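Local coordinates for cytochrome oxidase subunit II (Rhodothermus marinus, PDB 1W2L), which carries a cytochrome c domain, part of a caa3 oxygen reductase, whose covalently bound heme c probably hands electrons on towards the copper A centre, at residues A[10-15]-A[88-93]; A[40-45]-A[54-59]. All coordinates share one frame; numbering follows the deposited sequence.

Interaction 1 of 2, residues A[10-15]-A[88-93]; sequences ARLYRE and VAALIE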
ATOM      1  N   ALA A  10      -9.495  -7.659  -0.397  1.00 16.63           N
ATOM      2  CA  ALA A  10      -8.800  -8.856   0.116  1.00 17.07           C
ATOM      3  C   ALA A  10      -8.417  -9.800  -1.016  1.00 15.31           C
ATOM      4  O   ALA A  10      -7.334 -10.417  -1.058  1.00 16.67           O
ATOM      5  CB  ALA A  10      -9.711  -9.548   1.118  1.00 21.25           C
ATOM      6  N   ARG A  11      -9.334  -9.927  -2.000  1.00 16.42           N
ATOM      7  CA  ARG A  11      -9.025 -10.756  -3.155  1.00 15.91           C
ATOM      8  C   ARG A  11      -7.874 -10.178  -3.978  1.00 15.34           C
ATOM      9  O   ARG A  11      -7.013 -10.910  -4.431  1.00 15.50           O
ATOM     10  CB  ARG A  11     -10.247 -10.930  -4.054  1.00 18.60           C
ATOM     11  CG  ARG A  11     -11.351 -11.763  -3.490  1.00 24.36           C
ATOM     12  CD  ARG A  11     -12.415 -11.872  -4.630  1.00 38.53           C
ATOM     13  NE  ARG A  11     -13.302 -12.930  -4.233  1.00 44.79           N
ATOM     14  CZ  ARG A  11     -13.597 -14.071  -4.775  1.00 50.10           C
ATOM     15  NH1 ARG A  11     -13.031 -14.441  -5.919  1.00 54.82           N
ATOM     16  NH2 ARG A  11     -14.482 -14.833  -4.126  1.00 57.56           N
ATOM     17  N   LEU A  12      -7.861  -8.871  -4.192  1.00 13.76           N
ATOM     18  CA  LEU A  12      -6.815  -8.208  -4.969  1.00 13.31           C
ATOM     19  C   LEU A  12      -5.482  -8.257  -4.224  1.00 11.19           C
ATOM     20  O   LEU A  12      -4.455  -8.351  -4.892  1.00 12.14           O
ATOM     21  CB  LEU A  12      -7.200  -6.776  -5.253  1.00 13.56           C
ATOM     22  CG  LEU A  12      -8.398  -6.570  -6.204  1.00 16.41           C
ATOM     23  CD1 LEU A  12      -8.847  -5.128  -6.139  1.00 16.34           C
ATOM     24  CD2 LEU A  12      -8.039  -6.986  -7.618  1.00 20.60           C
ATOM     25  N   TYR A  13      -5.505  -8.190  -2.905  1.00 11.54           N
ATOM     26  CA  TYR A  13      -4.270  -8.286  -2.125  1.00 10.61           C
ATOM     27  C   TYR A  13      -3.513  -9.559  -2.488  1.00 10.55           C
ATOM     28  O   TYR A  13      -2.281  -9.600  -2.518  1.00 10.75           O
ATOM     29  CB  TYR A  13      -4.643  -8.222  -0.645  1.00 11.86           C
ATOM     30  CG  TYR A  13      -3.539  -8.623   0.300  1.00 10.86           C
ATOM     31  CD1 TYR A  13      -2.499  -7.761   0.556  1.00 11.14           C
ATOM     32  CD2 TYR A  13      -3.564  -9.862   0.930  1.00 11.97           C
ATOM     33  CE1 TYR A  13      -1.480  -8.112   1.421  1.00 10.58           C
ATOM     34  CE2 TYR A  13      -2.574 -10.236   1.821  1.00 12.45           C
ATOM     35  CZ  TYR A  13      -1.516  -9.351   2.064  1.00 11.88           C
ATOM     36  OH  TYR A  13      -0.526  -9.718   2.937  1.00 12.60           O
ATOM     37  N   ARG A  14      -4.301 -10.628  -2.730  1.00 11.36           N
ATOM     38  CA  ARG A  14      -3.733 -11.892  -3.153  1.00 11.97           C
ATOM     39  C   ARG A  14      -3.431 -11.868  -4.645  1.00 11.84           C
ATOM     40  O   ARG A  14      -2.287 -12.041  -5.117  1.00 12.42           O
ATOM     41  CB  ARG A  14      -4.666 -13.045  -2.725  1.00 14.91           C
ATOM     42  CG  ARG A  14      -4.644 -13.239  -1.207  1.00 20.21           C
ATOM     43  CD  ARG A  14      -5.293 -14.487  -0.621  1.00 26.75           C
ATOM     44  NE  ARG A  14      -6.722 -14.351  -0.660  1.00 37.50           N
ATOM     45  CZ  ARG A  14      -7.843 -14.049  -0.103  1.00 37.49           C
ATOM     46  NH1 ARG A  14      -7.857 -13.595   1.146  1.00 52.13           N
ATOM     47  NH2 ARG A  14      -9.007 -14.169  -0.751  1.00 55.31           N
ATOM     48  N   GLU A  15      -4.446 -11.633  -5.481  1.00 12.94           N
ATOM     49  CA  GLU A  15      -4.322 -11.795  -6.928  1.00 14.03           C
ATOM     50  C   GLU A  15      -3.302 -10.873  -7.563  1.00 13.41           C
ATOM     51  O   GLU A  15      -2.666 -11.273  -8.576  1.00 14.56           O
ATOM     52  CB  GLU A  15      -5.704 -11.591  -7.573  1.00 19.30           C
ATOM     53  CG  GLU A  15      -6.736 -12.596  -7.176  1.00 29.19           C
ATOM     54  CD  GLU A  15      -8.065 -12.321  -7.849  1.00 41.69           C
ATOM     55  OE1 GLU A  15      -8.340 -11.091  -8.026  1.00 50.44           O
ATOM     56  OE2 GLU A  15      -8.774 -13.308  -8.141  1.00 47.47           O
ATOM     57  N   VAL A  88      -8.421   0.243  -7.012  1.00 14.42           N
ATOM     58  CA  VAL A  88      -7.645   1.045  -6.054  1.00 13.62           C
ATOM     59  C   VAL A  88      -8.477   1.269  -4.796  1.00 12.88           C
ATOM     60  O   VAL A  88      -7.973   1.154  -3.677  1.00 12.90           O
ATOM     61  CB  VAL A  88      -7.185   2.381  -6.674  1.00 14.50           C
ATOM     62  CG1 VAL A  88      -6.544   3.285  -5.642  1.00 16.83           C
ATOM     63  CG2 VAL A  88      -6.215   2.071  -7.821  1.00 17.00           C
ATOM     64  N   ALA A  89      -9.742   1.645  -4.982  1.00 14.19           N
ATOM     65  CA  ALA A  89     -10.596   1.896  -3.843  1.00 14.87           C
ATOM     66  C   ALA A  89     -10.701   0.649  -2.953  1.00 12.99           C
ATOM     67  O   ALA A  89     -10.701   0.749  -1.707  1.00 14.80           O
ATOM     68  CB  ALA A  89     -11.979   2.339  -4.278  1.00 15.10           C
ATOM     69  N   ALA A  90     -10.812  -0.513  -3.571  1.00 13.87           N
ATOM     70  CA  ALA A  90     -10.926  -1.777  -2.853  1.00 13.63           C
ATOM     71  C   ALA A  90      -9.671  -2.103  -2.077  1.00 12.51           C
ATOM     72  O   ALA A  90      -9.731  -2.453  -0.908  1.00 13.05           O
ATOM     73  CB  ALA A  90     -11.228  -2.916  -3.840  1.00 15.19           C
ATOM     74  N   LEU A  91      -8.525  -1.952  -2.708  1.00 11.92           N
ATOM     75  CA  LEU A  91      -7.265  -2.187  -2.012  1.00 11.54           C
ATOM     76  C   LEU A  91      -7.143  -1.267  -0.819  1.00 11.58           C
ATOM     77  O   LEU A  91      -6.679  -1.648   0.237  1.00 12.62           O
ATOM     78  CB  LEU A  91      -6.066  -2.010  -2.952  1.00 10.20           C
ATOM     79  CG  LEU A  91      -5.838  -3.184  -3.911  1.00 11.47           C
ATOM     80  CD1 LEU A  91      -5.004  -2.746  -5.087  1.00 14.16           C
ATOM     81  CD2 LEU A  91      -5.205  -4.383  -3.246  1.00 13.86           C
ATOM     82  N   ILE A  92      -7.504   0.004  -0.993  1.00 11.67           N
ATOM     83  CA  ILE A  92      -7.409   0.951   0.129  1.00 13.20           C
ATOM     84  C   ILE A  92      -8.364   0.587   1.253  1.00 13.67           C
ATOM     85  O   ILE A  92      -7.978   0.692   2.420  1.00 14.31           O
ATOM     86  CB  ILE A  92      -7.523   2.380  -0.414  1.00 15.07           C
ATOM     87  CG1 ILE A  92      -6.255   2.664  -1.221  1.00 17.17           C
ATOM     88  CG2 ILE A  92      -7.709   3.370   0.729  1.00 22.36           C
ATOM     89  CD1 ILE A  92      -6.208   4.005  -1.911  1.00 20.87           C
ATOM     90  N   GLU A  93      -9.588   0.171   0.912  1.00 14.09           N
ATOM     91  CA  GLU A  93     -10.513  -0.251   1.964  1.00 15.85           C
ATOM     92  C   GLU A  93      -9.935  -1.421   2.766  1.00 15.04           C
ATOM     93  O   GLU A  93      -9.998  -1.469   3.999  1.00 18.52           O
ATOM     94  CB  GLU A  93     -11.873  -0.560   1.375  1.00 18.12           C
ATOM     95  CG  GLU A  93     -12.641   0.710   1.071  1.00 26.62           C
ATOM     96  CD  GLU A  93     -12.630   1.835   2.086  1.00 35.15           C
ATOM     97  OE1 GLU A  93     -12.062   2.909   1.781  1.00 45.75           O
ATOM     98  OE2 GLU A  93     -13.143   1.628   3.198  1.00 46.12           O
TER
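Leu12 lays its CB against the end of the Leu91 side chain, with 3.7 Å between Leu12 CB and Leu91 CD2. Leu91 CG stands slightly farther off, 4.1 Å from Leu12 CB, so the CD2 branch does most of the touching. Farther out along the same leucine, the CD1 methyl of Leu12 comes 4.0 Å from Ala90 CB. The two neighbouring residues of helix 88-93 thus receive different parts of Leu12: Leu91 meets its root, Ala90 its tip. In Leu91 the CB does not head straight for the other helix. CG lies anti to the carbonyl carbon (chi1 -77°), and the branch built from there carries CD2 across to helix 10-15. That methyl also rests 3.8 Å from Tyr13 N, on the backbone of the facing helix. The pairing is that of the N-terminal and C-terminal helices of the cytochrome c fold, which cross at close to a right angle. Here the short axes approach to 8.7 Å with 100° between their directions, and the nearest CA atoms, Leu12 CA and Leu91 CA, are 6.7 Å apart. No hydrogen bond links the two segments, and the surface they share, 164 Å² over both sides, is apolar and buried. The ring of Tyr13 leads away from residues 88-93 and meets that of Phe94, farther along helix 85-96, and its OH is hydrogen-bonded to His22 O, the backbone oxygen of the axial heme-iron ligand. Leu91 also touches the heme, while Leu5 and Leu8 of helix 5-15 pack on Ala90.

Interaction 2 of 2, residues A[40-45]-A[54-59]; sequences STRTFE and ENYLRE. With HEC (heme c), chain B; ACT (acetate ion), chain D.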
ATOM      1  N   SER A  40      -0.903   6.222  10.025  1.00 17.13           N
ATOM      2  CA  SER A  40       0.428   6.298  10.611  1.00 18.99           C
ATOM      3  C   SER A  40       1.268   7.376   9.965  1.00 18.31           C
ATOM      4  O   SER A  40       0.943   7.813   8.864  1.00 22.41           O
ATOM      5  CB  SER A  40       1.120   4.941  10.512  1.00 18.86           C
ATOM      6  OG  SER A  40       1.476   4.615   9.185  1.00 19.33           O
ATOM      7  N   THR A  41       2.332   7.859  10.564  1.00 21.50           N
ATOM      8  CA  THR A  41       3.273   8.798   9.948  1.00 21.39           C
ATOM      9  C   THR A  41       4.372   8.020   9.215  1.00 19.54           C
ATOM     10  O   THR A  41       4.855   7.038   9.761  1.00 22.19           O
ATOM     11  CB  THR A  41       3.871   9.733  11.020  1.00 29.20           C
ATOM     12  OG1 THR A  41       2.796  10.562  11.477  1.00 33.18           O
ATOM     13  CG2 THR A  41       4.917  10.660  10.463  1.00 28.04           C
ATOM     14  N   ARG A  42       4.697   8.419   8.000  1.00 17.80           N
ATOM     15  CA  ARG A  42       5.739   7.851   7.177  1.00 16.02           C
ATOM     16  C   ARG A  42       6.913   8.819   7.026  1.00 17.75           C
ATOM     17  O   ARG A  42       6.696  10.009   6.838  1.00 20.67           O
ATOM     18  CB  ARG A  42       5.220   7.462   5.794  1.00 16.17           C
ATOM     19  CG  ARG A  42       3.880   6.802   5.739  1.00 14.27           C
ATOM     20  CD  ARG A  42       3.669   5.644   6.661  1.00 13.62           C
ATOM     21  NE  ARG A  42       4.536   4.517   6.425  1.00 14.20           N
ATOM     22  CZ  ARG A  42       5.356   3.893   7.224  1.00 15.46           C
ATOM     23  NH1 ARG A  42       6.031   2.846   6.751  1.00 16.70           N
ATOM     24  NH2 ARG A  42       5.534   4.275   8.494  1.00 19.75           N
ATOM     25  N   THR A  43       8.109   8.272   7.038  1.00 17.31           N
ATOM     26  CA  THR A  43       9.318   9.038   6.735  1.00 19.55           C
ATOM     27  C   THR A  43       9.905   8.529   5.429  1.00 16.63           C
ATOM     28  O   THR A  43      10.063   7.299   5.298  1.00 18.54           O
ATOM     29  CB  THR A  43      10.362   8.920   7.856  1.00 20.22           C
ATOM     30  OG1 THR A  43       9.724   9.430   9.026  1.00 26.27           O
ATOM     31  CG2 THR A  43      11.588   9.775   7.533  1.00 22.14           C
ATOM     32  N   PHE A  44      10.237   9.407   4.516  1.00 18.25           N
ATOM     33  CA  PHE A  44      10.766   9.017   3.216  1.00 18.12           C
ATOM     34  C   PHE A  44      12.264   9.110   3.133  1.00 16.92           C
ATOM     35  O   PHE A  44      12.945   9.628   4.007  1.00 18.42           O
ATOM     36  CB  PHE A  44      10.081   9.891   2.147  1.00 20.96           C
ATOM     37  CG  PHE A  44       8.582   9.791   2.249  1.00 19.20           C
ATOM     38  CD1 PHE A  44       7.965   8.592   2.036  1.00 19.02           C
ATOM     39  CD2 PHE A  44       7.831  10.883   2.583  1.00 22.75           C
ATOM     40  CE1 PHE A  44       6.606   8.474   2.176  1.00 18.51           C
ATOM     41  CE2 PHE A  44       6.448  10.802   2.711  1.00 26.16           C
ATOM     42  CZ  PHE A  44       5.849   9.571   2.503  1.00 23.48           C
ATOM     43  N   GLU A  45      12.815   8.610   2.010  1.00 19.90           N
ATOM     44  CA  GLU A  45      14.255   8.503   1.876  1.00 22.48           C
ATOM     45  C   GLU A  45      14.901   9.902   1.983  1.00 25.24           C
ATOM     46  O   GLU A  45      16.056   9.918   2.362  1.00 30.78           O
ATOM     47  CB  GLU A  45      14.700   7.836   0.597  1.00 29.10           C
ATOM     48  CG  GLU A  45      13.885   6.866  -0.169  1.00 40.34           C
ATOM     49  CD  GLU A  45      14.450   6.642  -1.571  1.00 44.41           C
ATOM     50  OE1 GLU A  45      15.150   5.622  -1.740  1.00 48.25           O
ATOM     51  OE2 GLU A  45      14.190   7.515  -2.450  1.00 42.64           O
ATOM     52  N   GLU A  54      -5.676   8.592   2.628  1.00 10.77           N
ATOM     53  CA  GLU A  54      -6.155   7.944   1.416  1.00 11.44           C
ATOM     54  C   GLU A  54      -5.348   8.340   0.200  1.00 10.47           C
ATOM     55  O   GLU A  54      -4.984   7.503  -0.642  1.00 11.78           O
ATOM     56  CB  GLU A  54      -7.616   8.287   1.181  1.00 16.32           C
ATOM     57  CG  GLU A  54      -8.452   7.383   0.367  1.00 27.70           C
ATOM     58  CD  GLU A  54      -9.744   6.842   0.971  1.00 26.96           C
ATOM     59  OE1 GLU A  54      -9.950   6.750   2.220  1.00 29.19           O
ATOM     60  OE2 GLU A  54     -10.638   6.419   0.239  1.00 36.62           O
ATOM     61  N   ASN A  55      -5.060   9.660   0.077  1.00  9.73           N
ATOM     62  CA  ASN A  55      -4.263  10.126  -1.044  1.00 10.39           C
ATOM     63  C   ASN A  55      -2.874   9.525  -1.064  1.00  9.46           C
ATOM     64  O   ASN A  55      -2.326   9.201  -2.139  1.00 10.96           O
ATOM     65  CB  ASN A  55      -4.168  11.643  -1.068  1.00 11.28           C
ATOM     66  CG  ASN A  55      -5.422  12.271  -1.640  1.00 13.95           C
ATOM     67  OD1 ASN A  55      -6.152  11.619  -2.335  1.00 26.72           O
ATOM     68  ND2 ASN A  55      -5.663  13.488  -1.319  1.00 18.80           N
ATOM     69  N   TYR A  56      -2.246   9.378   0.095  1.00  9.82           N
ATOM     70  CA  TYR A  56      -0.936   8.747   0.119  1.00  9.73           C
ATOM     71  C   TYR A  56      -0.992   7.302  -0.334  1.00  9.53           C
ATOM     72  O   TYR A  56      -0.108   6.837  -1.054  1.00 10.42           O
ATOM     73  CB  TYR A  56      -0.323   8.856   1.533  1.00 10.49           C
ATOM     74  CG  TYR A  56       0.894   7.970   1.672  1.00  9.94           C
ATOM     75  CD1 TYR A  56       2.084   8.368   1.081  1.00 11.64           C
ATOM     76  CD2 TYR A  56       0.868   6.760   2.296  1.00  9.97           C
ATOM     77  CE1 TYR A  56       3.215   7.581   1.159  1.00 12.02           C
ATOM     78  CE2 TYR A  56       1.997   5.963   2.380  1.00  9.83           C
ATOM     79  CZ  TYR A  56       3.176   6.374   1.806  1.00 10.29           C
ATOM     80  OH  TYR A  56       4.306   5.613   1.861  1.00 11.15           O
ATOM     81  N   LEU A  57      -1.994   6.566   0.103  1.00  9.87           N
ATOM     82  CA  LEU A  57      -2.126   5.180  -0.317  1.00 10.50           C
ATOM     83  C   LEU A  57      -2.339   5.109  -1.825  1.00 10.45           C
ATOM     84  O   LEU A  57      -1.752   4.285  -2.513  1.00 11.77           O
ATOM     85  CB  LEU A  57      -3.237   4.488   0.459  1.00 11.23           C
ATOM     86  CG  LEU A  57      -3.035   4.389   1.968  1.00 12.27           C
ATOM     87  CD1 LEU A  57      -4.242   3.714   2.625  1.00 14.91           C
ATOM     88  CD2 LEU A  57      -1.761   3.644   2.292  1.00 13.75           C
ATOM     89  N   ARG A  58      -3.191   5.978  -2.354  1.00 11.09           N
ATOM     90  CA  ARG A  58      -3.492   6.023  -3.780  1.00 13.30           C
ATOM     91  C   ARG A  58      -2.217   6.322  -4.555  1.00 13.01           C
ATOM     92  O   ARG A  58      -1.930   5.651  -5.572  1.00 14.15           O
ATOM     93  CB  ARG A  58      -4.655   7.011  -4.088  1.00 16.25           C
ATOM     94  CG  ARG A  58      -5.074   7.204  -5.513  1.00 16.08           C
ATOM     95  CD  ARG A  58      -6.120   8.365  -5.554  1.00 21.15           C
ATOM     96  NE  ARG A  58      -6.352   8.508  -7.001  1.00 21.91           N
ATOM     97  CZ  ARG A  58      -7.123   7.800  -7.762  1.00 23.56           C
ATOM     98  NH1 ARG A  58      -7.822   6.814  -7.171  1.00 28.13           N
ATOM     99  NH2 ARG A  58      -7.220   8.064  -9.082  1.00 37.48           N
ATOM    100  N   GLU A  59      -1.478   7.314  -4.134  1.00 12.30           N
ATOM    101  CA  GLU A  59      -0.244   7.756  -4.786  1.00 13.95           C
ATOM    102  C   GLU A  59       0.791   6.616  -4.750  1.00 12.47           C
ATOM    103  O   GLU A  59       1.533   6.358  -5.685  1.00 13.11           O
ATOM    104  CB  GLU A  59       0.391   8.979  -4.176  1.00 17.02           C
ATOM    105  CG  GLU A  59       1.731   9.473  -4.667  1.00 28.53           C
ATOM    106  CD  GLU A  59       2.660  10.325  -3.843  1.00 35.22           C
ATOM    107  OE1 GLU A  59       2.918  10.127  -2.615  1.00 31.28           O
ATOM    108  OE2 GLU A  59       3.226  11.292  -4.431  1.00 43.99           O
TER
HETATM  109 FE   HEC B1100       4.019  -2.054  -2.177  1.00  7.18          FE
HETATM  110  CHA HEC B1100       5.328   0.535  -0.374  1.00  8.36           C
HETATM  111  CHB HEC B1100       0.883  -0.833  -1.638  1.00  7.75           C
HETATM  112  CHC HEC B1100       2.743  -4.579  -4.047  1.00  7.91           C
HETATM  113  CHD HEC B1100       7.127  -3.464  -2.388  1.00  7.88           C
HETATM  114  NA  HEC B1100       3.266  -0.443  -1.212  1.00  7.68           N
HETATM  115  C1A HEC B1100       3.985   0.532  -0.547  1.00  7.71           C
HETATM  116  C2A HEC B1100       3.033   1.388   0.114  1.00  8.00           C
HETATM  117  C3A HEC B1100       1.800   1.040  -0.280  1.00  8.17           C
HETATM  118  C4A HEC B1100       1.919  -0.139  -1.124  1.00  7.15           C
HETATM  119  CMA HEC B1100       0.456   1.615   0.165  1.00  9.86           C
HETATM  120  CAA HEC B1100       3.440   2.443   1.150  1.00  9.74           C
HETATM  121  CBA HEC B1100       3.624   1.678   2.459  1.00 10.88           C
HETATM  122  CGA HEC B1100       4.076   2.500   3.714  1.00 11.50           C
HETATM  123  O1A HEC B1100       4.425   1.799   4.632  1.00 13.30           O
HETATM  124  O2A HEC B1100       4.099   3.757   3.627  1.00 11.68           O
HETATM  125  NB  HEC B1100       2.158  -2.605  -2.726  1.00  7.73           N
HETATM  126  C1B HEC B1100       1.042  -1.999  -2.370  1.00  7.88           C
HETATM  127  C2B HEC B1100      -0.135  -2.709  -2.923  1.00  7.87           C
HETATM  128  C3B HEC B1100       0.411  -3.727  -3.664  1.00  7.79           C
HETATM  129  C4B HEC B1100       1.829  -3.699  -3.519  1.00  7.70           C
HETATM  130  CMB HEC B1100      -1.546  -2.373  -2.669  1.00  9.64           C
HETATM  131  CAB HEC B1100      -0.307  -4.762  -4.497  1.00  9.71           C
HETATM  132  CBB HEC B1100      -1.218  -4.064  -5.537  1.00 10.75           C
HETATM  133  NC  HEC B1100       4.764  -3.660  -3.085  1.00  8.06           N
HETATM  134  C1C HEC B1100       4.037  -4.605  -3.807  1.00  7.27           C
HETATM  135  C2C HEC B1100       4.995  -5.648  -4.253  1.00  7.98           C
HETATM  136  C3C HEC B1100       6.199  -5.325  -3.794  1.00  8.40           C
HETATM  137  C4C HEC B1100       6.090  -4.085  -3.080  1.00  7.91           C
HETATM  138  CMC HEC B1100       4.544  -6.864  -5.064  1.00  8.80           C
HETATM  139  CAC HEC B1100       7.486  -6.160  -3.817  1.00 10.13           C
HETATM  140  CBC HEC B1100       8.040  -6.563  -5.163  1.00 11.60           C
HETATM  141  ND  HEC B1100       5.862  -1.528  -1.544  1.00  8.78           N
HETATM  142  C1D HEC B1100       6.998  -2.264  -1.699  1.00  8.11           C
HETATM  143  C2D HEC B1100       8.107  -1.626  -1.026  1.00  7.97           C
HETATM  144  C3D HEC B1100       7.584  -0.517  -0.504  1.00  7.79           C
HETATM  145  C4D HEC B1100       6.205  -0.426  -0.807  1.00  7.82           C
HETATM  146  CMD HEC B1100       9.473  -2.166  -0.963  1.00  9.75           C
HETATM  147  CAD HEC B1100       8.361   0.559   0.352  1.00 10.08           C
HETATM  148  CBD HEC B1100       9.124   1.542  -0.533  1.00 10.62           C
HETATM  149  CGD HEC B1100       8.204   2.556  -1.124  1.00 10.76           C
HETATM  150  O1D HEC B1100       7.972   2.566  -2.368  1.00 12.80           O
HETATM  151  O2D HEC B1100       7.630   3.373  -0.343  1.00 11.71           O
HETATM  152  C   ACT D1102      -7.890  10.617   4.661  1.00 14.75           C
HETATM  153  O   ACT D1102      -7.608   9.392   4.565  1.00 15.01           O
HETATM  154  OXT ACT D1102      -7.624  11.584   3.966  1.00 16.45           O
HETATM  155  CH3 ACT D1102      -8.769  10.951   5.906  1.00 18.88           C
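Tyr56 is the residue of helix 54-59 that meets Arg42 and Phe44. The helix opens at Glu54, whose N donates a 2.9 Å hydrogen bond to O of an acetate probably left from crystallisation. Two residues on, Tyr56 has CG anti to its backbone N (chi1 168°), which sends the ring towards strand 41-43. Its CE1 sits 3.6 Å from Phe44 CZ, near the plane of the Phe44 ring; the rings meet obliquely, planes 41° apart. On the other flank Tyr56 CE2 lies 3.9 Å from Arg42 CG. The phenol OH then donates a 2.6 Å hydrogen bond to propionate O2A of heme c, which lies in the ring plane. Leu57 follows, its CD2 3.7 Å from the heme methyl CMA. Arg42 grips the same O2A through NE, at 2.9 Å and 166°, while its NH2 bends back to Thr41 O at 3.1 Å; NH1 is modelled covalently linked to Tris, probably from crystallisation. A leucine in place of Arg42 would probably leave the propionate without this cationic mate and Thr41 O without its guanidinium donor. With both a phenol OH and a guanidinium N-H donating to O2A, that propionate is probably held ionised and its rotation restrained.

Overall arrangement
Along the chain the order is 10-15, 40-45, 54-59, 88-93, so interaction 2 falls wholly between the two halves of interaction 1. Their centres are about 17 Å apart, on opposite sides of the chain's centre, within one cytochrome c domain. Helix 54-62 and helix 85-96, consecutive helices, bridge them directly: Ile92 CD1 packs 3.8 Å from Leu57 CB and 3.6 Å from Arg58 N. Interaction 1 joins the terminal helices, Leu91 reaching the heme, whereas interaction 2 links helix 54-62 to the residues on and just after strand 41-43 of a two-stranded antiparallel sheet and binds a heme propionate. Both contacts therefore help enclose one heme c, from different parts of its surroundings.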